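PDB 3R0V: Alpha/beta hydrolase fold protein from Sphaerobacter thermophilus, which probably acts as a hydrolase and binds D-malate in a pocket. Local coordinates for residues D133-T136 with R137-L141; D149-T152 with Y153-E157; A182-L185 with P186-H189. One frame throughout, in Å; residues are numbered along the deposited sequence.

In the fold
All three interactions lie in the helical cap between strands 111-117 and 209-213 of an alpha/beta hydrolase fold. Each is a local contact between consecutive turns; interaction 3 runs from a 3-10 segment into helix 185-192. Their centres are about 10 to 11 Å apart. Interaction 1 meets interaction 2 where Tyr134 CD1 is 3.3 Å from Tyr153 CE2. It meets interaction 3 where Leu138 CD2 is 3.9 Å from Leu185 CB. Interactions 2 and 3 join where Phe154 CG is 3.6 Å from Leu185 CD2. Their relation to the ligand differs: Phe154 of interaction 2 touches D-malate, whereas the side chains of Asp188 in interaction 3 and Tyr134 in interaction 1 lie about 5 and 9 Å from it.

Interaction 1: residues D133-T136 with R137-L141; sequences DYQT and RLDAL
Tyr134 overlaps Leu138, one turn further along the helix. Both side chains point the same way, and Leu138 CD2 comes 3.9 Å from Tyr134 CE2, approaching the ring obliquely. Each has its CG anti to the backbone N (chi1 179° for Tyr134, 174° for Leu138), which keeps the ring and the isobutyl group side by side on the buried flank of the helix. The backbone beneath them is regular. Arg137 N bonds to Asp133 O at 2.8 Å, and the same i to i+4 pattern continues with Leu138 N to Tyr134 O, Asp139 N to Gln135 O and Ala140 N to Thr136 O.

Gln135 and Asp139 run alongside each other on another flank. Their amide and carboxylate planes are nearly perpendicular, 83° apart, and water joins them. One water accepts from Gln135 NE2 at 2.6 Å and donates to Asp139 OD2 at 2.7 Å. Another donates to Gln135 O at 2.8 Å and only weakly to Asp139 OD1. Arg137 bends at its second torsion, and Leu141 CD2 sits 3.5 Å above the centre of the guanidinium plane.

Helix 134-143 packs against two other helices of the cap. Arg137 and Leu141 face helix 147-158, while Leu138 and Asp139 pack on Pro186 of helix 185-192.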
# COMPACT_ATOMS: atom_id res chain seq x y z
N ASP A 133 13.36 -17.57 7.71
CA ASP A 133 12.80 -17.43 9.06
C ASP A 133 12.18 -16.05 9.30
O ASP A 133 11.94 -15.66 10.45
CB ASP A 133 13.87 -17.74 10.12
CG ASP A 133 14.99 -16.71 10.17
OD1 ASP A 133 15.29 -16.09 9.13
OD2 ASP A 133 15.59 -16.53 11.25
N TYR A 134 11.90 -15.32 8.23
CA TYR A 134 11.39 -13.96 8.35
C TYR A 134 10.18 -13.85 9.30
O TYR A 134 10.19 -13.03 10.22
CB TYR A 134 11.02 -13.39 6.98
CG TYR A 134 10.47 -11.99 7.06
CD1 TYR A 134 11.32 -10.89 7.10
CD2 TYR A 134 9.09 -11.76 7.14
CE1 TYR A 134 10.83 -9.60 7.20
CE2 TYR A 134 8.59 -10.46 7.24
CZ TYR A 134 9.46 -9.39 7.27
OH TYR A 134 8.98 -8.11 7.37
N GLN A 135 9.16 -14.66 9.09
CA GLN A 135 7.95 -14.56 9.91
C GLN A 135 8.26 -14.83 11.38
O GLN A 135 7.80 -14.11 12.26
CB GLN A 135 6.88 -15.53 9.39
CG GLN A 135 5.60 -15.60 10.22
CD GLN A 135 4.59 -16.56 9.62
OE1 GLN A 135 4.79 -17.09 8.53
NE2 GLN A 135 3.49 -16.78 10.34
N THR A 136 9.03 -15.88 11.63
CA THR A 136 9.40 -16.26 12.98
C THR A 136 10.19 -15.16 13.67
O THR A 136 9.94 -14.83 14.84
CB THR A 136 10.21 -17.58 12.98
OG1 THR A 136 9.42 -18.60 12.36
CG2 THR A 136 10.57 -18.00 14.39
N ARG A 137 11.16 -14.58 12.96
CA ARG A 137 12.00 -13.55 13.57
C ARG A 137 11.22 -12.27 13.84
O ARG A 137 11.36 -11.67 14.91
CB ARG A 137 13.22 -13.28 12.67
CG ARG A 137 14.09 -12.13 13.12
CD ARG A 137 14.67 -12.33 14.51
NE ARG A 137 15.61 -11.26 14.82
CZ ARG A 137 16.27 -11.16 15.97
NH1 ARG A 137 16.09 -12.07 16.92
NH2 ARG A 137 17.11 -10.15 16.16
N LEU A 138 10.39 -11.86 12.88
CA LEU A 138 9.57 -10.68 13.06
C LEU A 138 8.66 -10.84 14.28
O LEU A 138 8.55 -9.93 15.11
CB LEU A 138 8.74 -10.44 11.80
CG LEU A 138 7.72 -9.31 11.86
CD1 LEU A 138 8.38 -7.98 12.16
CD2 LEU A 138 6.91 -9.26 10.54
N ASP A 139 8.02 -12.00 14.40
CA ASP A 139 7.17 -12.27 15.55
C ASP A 139 7.95 -12.20 16.85
O ASP A 139 7.48 -11.68 17.85
CB ASP A 139 6.50 -13.64 15.43
CG ASP A 139 5.30 -13.63 14.49
OD1 ASP A 139 4.78 -12.53 14.17
OD2 ASP A 139 4.86 -14.73 14.09
N ALA A 140 9.17 -12.74 16.83
CA ALA A 140 10.00 -12.77 18.04
C ALA A 140 10.38 -11.36 18.49
O ALA A 140 10.34 -11.04 19.69
CB ALA A 140 11.23 -13.61 17.81
N LEU A 141 10.73 -10.51 17.53
CA LEU A 141 11.07 -9.13 17.83
C LEU A 141 9.87 -8.42 18.44
O LEU A 141 10.00 -7.72 19.45
CB LEU A 141 11.53 -8.41 16.56
CG LEU A 141 12.90 -8.86 16.02
CD1 LEU A 141 13.13 -8.22 14.67
CD2 LEU A 141 14.02 -8.51 17.00
O HOH W 1 5.65 -12.35 11.71
O HOH W 2 2.89 -15.90 12.74

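Interaction 2: residues D149-T152 with Y153-E157; sequences DAVT and YFMTE. With MLT (D-malate), chain F.
Phe154 CB starts over the carbonyl oxygens of the preceding turn, 3.5 Å from Ala150 O and 3.6 Å from Val151 O. From there CG is anti to the backbone N (chi1 160°), and the ring heads away from the helix toward the ligand. CD2 still passes Val151 O, which lies at the ring edge. CE2 is 3.9 Å from C2 of D-malate, and CZ, at the far end of the ring, reaches the same carbon at 3.4 Å. The ligand carbon lies in the ring plane, so it meets the edge of the phenyl group and not its face.

Thr156 turns back on its own helix. Its OG1 lies between the backbone N and the carbonyl carbon (chi1 56°) and donates to Thr152 O at 2.8 Å. Thr156 N donates to the same oxygen at 2.9 Å. The two donors arrive from opposite faces of the carbonyl plane, so Thr152 O is gripped twice.

Val151 and selenomethionine Met155 run side by side. In the conformer given, Met155 CE is 3.7 Å from Val151 CG1; a second conformer exists, so this detail is less certain. Both side chains also pack on helix 175-180, on Trp175 and Met178 respectively. Tyr153 lies on another flank, with Glu157 CB 3.8 Å above one face of its ring, toward the rim.

Polar grip on the malate comes from Ala32 N and Ser96 N, which hydrogen-bond to it. Phe154 makes carbon contacts instead, consistent with an apolar patch of the pocket wall that fits the ligand by van der Waals contact.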
# COMPACT_ATOMS: atom_id res chain seq x y z
N ASP A 149 13.35 -2.45 16.26
CA ASP A 149 14.12 -3.50 15.60
C ASP A 149 13.25 -4.27 14.60
O ASP A 149 13.76 -4.72 13.58
CB ASP A 149 14.73 -4.45 16.63
CG ASP A 149 15.81 -3.79 17.47
OD1 ASP A 149 16.21 -2.65 17.17
OD2 ASP A 149 16.27 -4.43 18.44
N ALA A 150 11.96 -4.41 14.89
CA ALA A 150 11.04 -5.03 13.94
C ALA A 150 10.92 -4.21 12.65
O ALA A 150 10.95 -4.76 11.56
CB ALA A 150 9.66 -5.23 14.57
N VAL A 151 10.83 -2.90 12.78
CA VAL A 151 10.80 -2.03 11.61
C VAL A 151 12.11 -2.15 10.82
O VAL A 151 12.08 -2.27 9.60
CB VAL A 151 10.55 -0.56 11.98
CG1 VAL A 151 10.61 0.32 10.74
CG2 VAL A 151 9.20 -0.42 12.68
N THR A 152 13.24 -2.09 11.52
CA THR A 152 14.54 -2.22 10.87
C THR A 152 14.65 -3.55 10.11
O THR A 152 15.16 -3.60 8.99
CB THR A 152 15.65 -2.12 11.91
OG1 THR A 152 15.58 -0.83 12.52
CG2 THR A 152 17.02 -2.29 11.25
N TYR A 153 14.15 -4.61 10.73
CA TYR A 153 14.20 -5.94 10.14
C TYR A 153 13.32 -6.00 8.90
O TYR A 153 13.73 -6.50 7.86
CB TYR A 153 13.79 -7.00 11.17
CG TYR A 153 13.90 -8.42 10.69
CD1 TYR A 153 15.13 -9.02 10.48
CD2 TYR A 153 12.76 -9.18 10.48
CE1 TYR A 153 15.23 -10.34 10.05
CE2 TYR A 153 12.84 -10.50 10.05
CZ TYR A 153 14.08 -11.06 9.83
OH TYR A 153 14.17 -12.37 9.41
N PHE A 154 12.09 -5.50 9.02
CA PHE A 154 11.21 -5.42 7.85
C PHE A 154 11.90 -4.67 6.69
O PHE A 154 11.92 -5.14 5.55
CB PHE A 154 9.90 -4.71 8.20
CG PHE A 154 9.16 -4.17 7.00
CD1 PHE A 154 8.51 -5.02 6.13
CD2 PHE A 154 9.15 -2.81 6.74
CE1 PHE A 154 7.84 -4.51 5.03
CE2 PHE A 154 8.49 -2.31 5.64
CZ PHE A 154 7.85 -3.15 4.79
N MSE A 155 12.47 -3.50 6.98
CA MSE A 155 13.05 -2.71 5.92
C MSE A 155 14.27 -3.35 5.28
O MSE A 155 14.39 -3.34 4.06
CB MSE A 155 13.38 -1.32 6.41
CG MSE A 155 12.14 -0.59 6.79
SE MSE A 155 12.46 1.26 7.12
CE MSE A 155 10.60 1.78 7.38
N THR A 156 15.16 -3.91 6.09
CA THR A 156 16.39 -4.49 5.57
C THR A 156 16.21 -5.89 4.99
O THR A 156 16.78 -6.20 3.94
CB THR A 156 17.48 -4.55 6.65
OG1 THR A 156 16.99 -5.29 7.79
CG2 THR A 156 17.89 -3.15 7.08
N GLU A 157 15.44 -6.73 5.68
CA GLU A 157 15.30 -8.12 5.27
C GLU A 157 13.99 -8.39 4.54
O GLU A 157 13.92 -9.27 3.69
CB GLU A 157 15.46 -9.06 6.47
CG GLU A 157 16.80 -8.94 7.16
CD GLU A 157 17.96 -9.20 6.22
OE1 GLU A 157 17.81 -10.01 5.27
OE2 GLU A 157 19.02 -8.58 6.43
C1 MLT F . 5.73 -1.75 1.70
O1 MLT F . 4.54 -1.36 1.92
O2 MLT F . 5.98 -2.73 0.98
C2 MLT F . 6.85 -0.96 2.32
O3 MLT F . 6.35 0.26 2.83
C3 MLT F . 7.96 -0.71 1.31
C4 MLT F . 8.88 0.38 1.81
O4 MLT F . 8.59 1.08 2.80
O5 MLT F . 9.96 0.60 1.22

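Interaction 3: residues A182-L185 with P186-H189; sequences AHTL and PYDH
Tyr187 spreads one face of its ring above Thr184, three residues earlier. Thr184 CA makes a CH-pi contact, 4.2 Å from the ring centroid and 20° off the ring normal, displaced toward the rim. Seen as side chains, the two cross obliquely: Thr184 CB lies 3.8 Å from Tyr187 CD2, and CG2 is near CD2 and CE2, on the same side of the ring as CA. Tyr187 CG stands anti to its own carbonyl carbon (chi1 -63°), which carries the ring back over the preceding turn. Beyond the contact, its hydroxyl bonds to Asp65 and the ring stacks on Tyr69.

Thr184 and Asp188 are linked through water. One water donates to Thr184 OG1 and to Asp188 OD1, at 2.8 Å in each case. Thr184 OG1 also bonds directly to Val181 O.

Leu185 and Pro186 pack as neighbours, with Leu185 CB 3.5 Å from Pro186 CD. The proline ring also places CD 3.3 Å from His183 O. Pro186 has no N-H to offer, which suits the first turn of a helix. Regular backbone bonding begins just beyond, where His189 N donates to Leu185 O at 3.1 Å; the bonds to Thr184 O from Tyr187 N and Asp188 N are weak.

This is a 3-10 turn running into helix 185-192 of the cap, and it places Asp188 beside the malate pocket. There Asp188 forms salt bridges with Arg57 and Arg60 and a hydrogen bond to Ser96 OG, beside a GxSxG sequence consistent with the nucleophile elbow of alpha/beta hydrolases.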
# COMPACT_ATOMS: atom_id res chain seq x y z
N ALA A 182 4.08 -1.11 14.39
CA ALA A 182 4.90 -2.26 14.00
C ALA A 182 4.19 -3.60 14.18
O ALA A 182 4.50 -4.57 13.48
CB ALA A 182 6.23 -2.24 14.74
N HIS A 183 3.24 -3.68 15.11
CA HIS A 183 2.51 -4.93 15.31
C HIS A 183 1.71 -5.34 14.05
O HIS A 183 1.26 -6.48 13.96
CB HIS A 183 1.55 -4.81 16.50
CG HIS A 183 0.56 -3.71 16.35
ND1 HIS A 183 0.90 -2.39 16.54
CD2 HIS A 183 -0.75 -3.72 16.01
CE1 HIS A 183 -0.16 -1.63 16.32
NE2 HIS A 183 -1.17 -2.41 16.00
N THR A 184 1.52 -4.42 13.10
CA THR A 184 0.81 -4.76 11.85
C THR A 184 1.72 -5.27 10.73
O THR A 184 1.25 -5.63 9.66
CB THR A 184 -0.04 -3.58 11.31
OG1 THR A 184 0.79 -2.49 10.91
CG2 THR A 184 -1.05 -3.10 12.36
N LEU A 185 3.03 -5.31 10.97
CA LEU A 185 3.93 -5.82 9.94
C LEU A 185 3.57 -7.25 9.47
O LEU A 185 3.68 -7.54 8.28
CB LEU A 185 5.39 -5.73 10.38
CG LEU A 185 5.99 -4.32 10.35
CD1 LEU A 185 7.29 -4.24 11.17
CD2 LEU A 185 6.20 -3.81 8.93
N PRO A 186 3.15 -8.13 10.40
CA PRO A 186 2.73 -9.46 9.93
C PRO A 186 1.50 -9.39 9.02
O PRO A 186 1.31 -10.29 8.21
CB PRO A 186 2.41 -10.21 11.23
CG PRO A 186 3.26 -9.54 12.26
CD PRO A 186 3.20 -8.07 11.87
N TYR A 187 0.68 -8.36 9.16
CA TYR A 187 -0.49 -8.21 8.29
C TYR A 187 -0.05 -7.96 6.86
O TYR A 187 -0.57 -8.56 5.92
CB TYR A 187 -1.36 -7.04 8.74
CG TYR A 187 -1.96 -7.17 10.12
CD1 TYR A 187 -1.80 -8.31 10.89
CD2 TYR A 187 -2.75 -6.14 10.63
CE1 TYR A 187 -2.38 -8.41 12.15
CE2 TYR A 187 -3.34 -6.23 11.86
CZ TYR A 187 -3.15 -7.36 12.63
OH TYR A 187 -3.74 -7.46 13.87
N ASP A 188 0.92 -7.06 6.68
CA ASP A 188 1.42 -6.79 5.35
C ASP A 188 2.15 -8.00 4.76
O ASP A 188 2.08 -8.25 3.56
CB ASP A 188 2.25 -5.52 5.34
CG ASP A 188 1.36 -4.28 5.41
OD1 ASP A 188 1.29 -3.62 6.46
OD2 ASP A 188 0.66 -4.02 4.41
N HIS A 189 2.83 -8.77 5.61
CA HIS A 189 3.44 -9.99 5.12
C HIS A 189 2.36 -10.94 4.57
O HIS A 189 2.52 -11.52 3.49
CB HIS A 189 4.25 -10.66 6.23
CG HIS A 189 4.99 -11.89 5.77
ND1 HIS A 189 5.52 -12.81 6.65
CD2 HIS A 189 5.27 -12.35 4.53
CE1 HIS A 189 6.11 -13.78 5.97
NE2 HIS A 189 5.97 -13.52 4.68
O HOH W 3 2.50 -2.56 8.71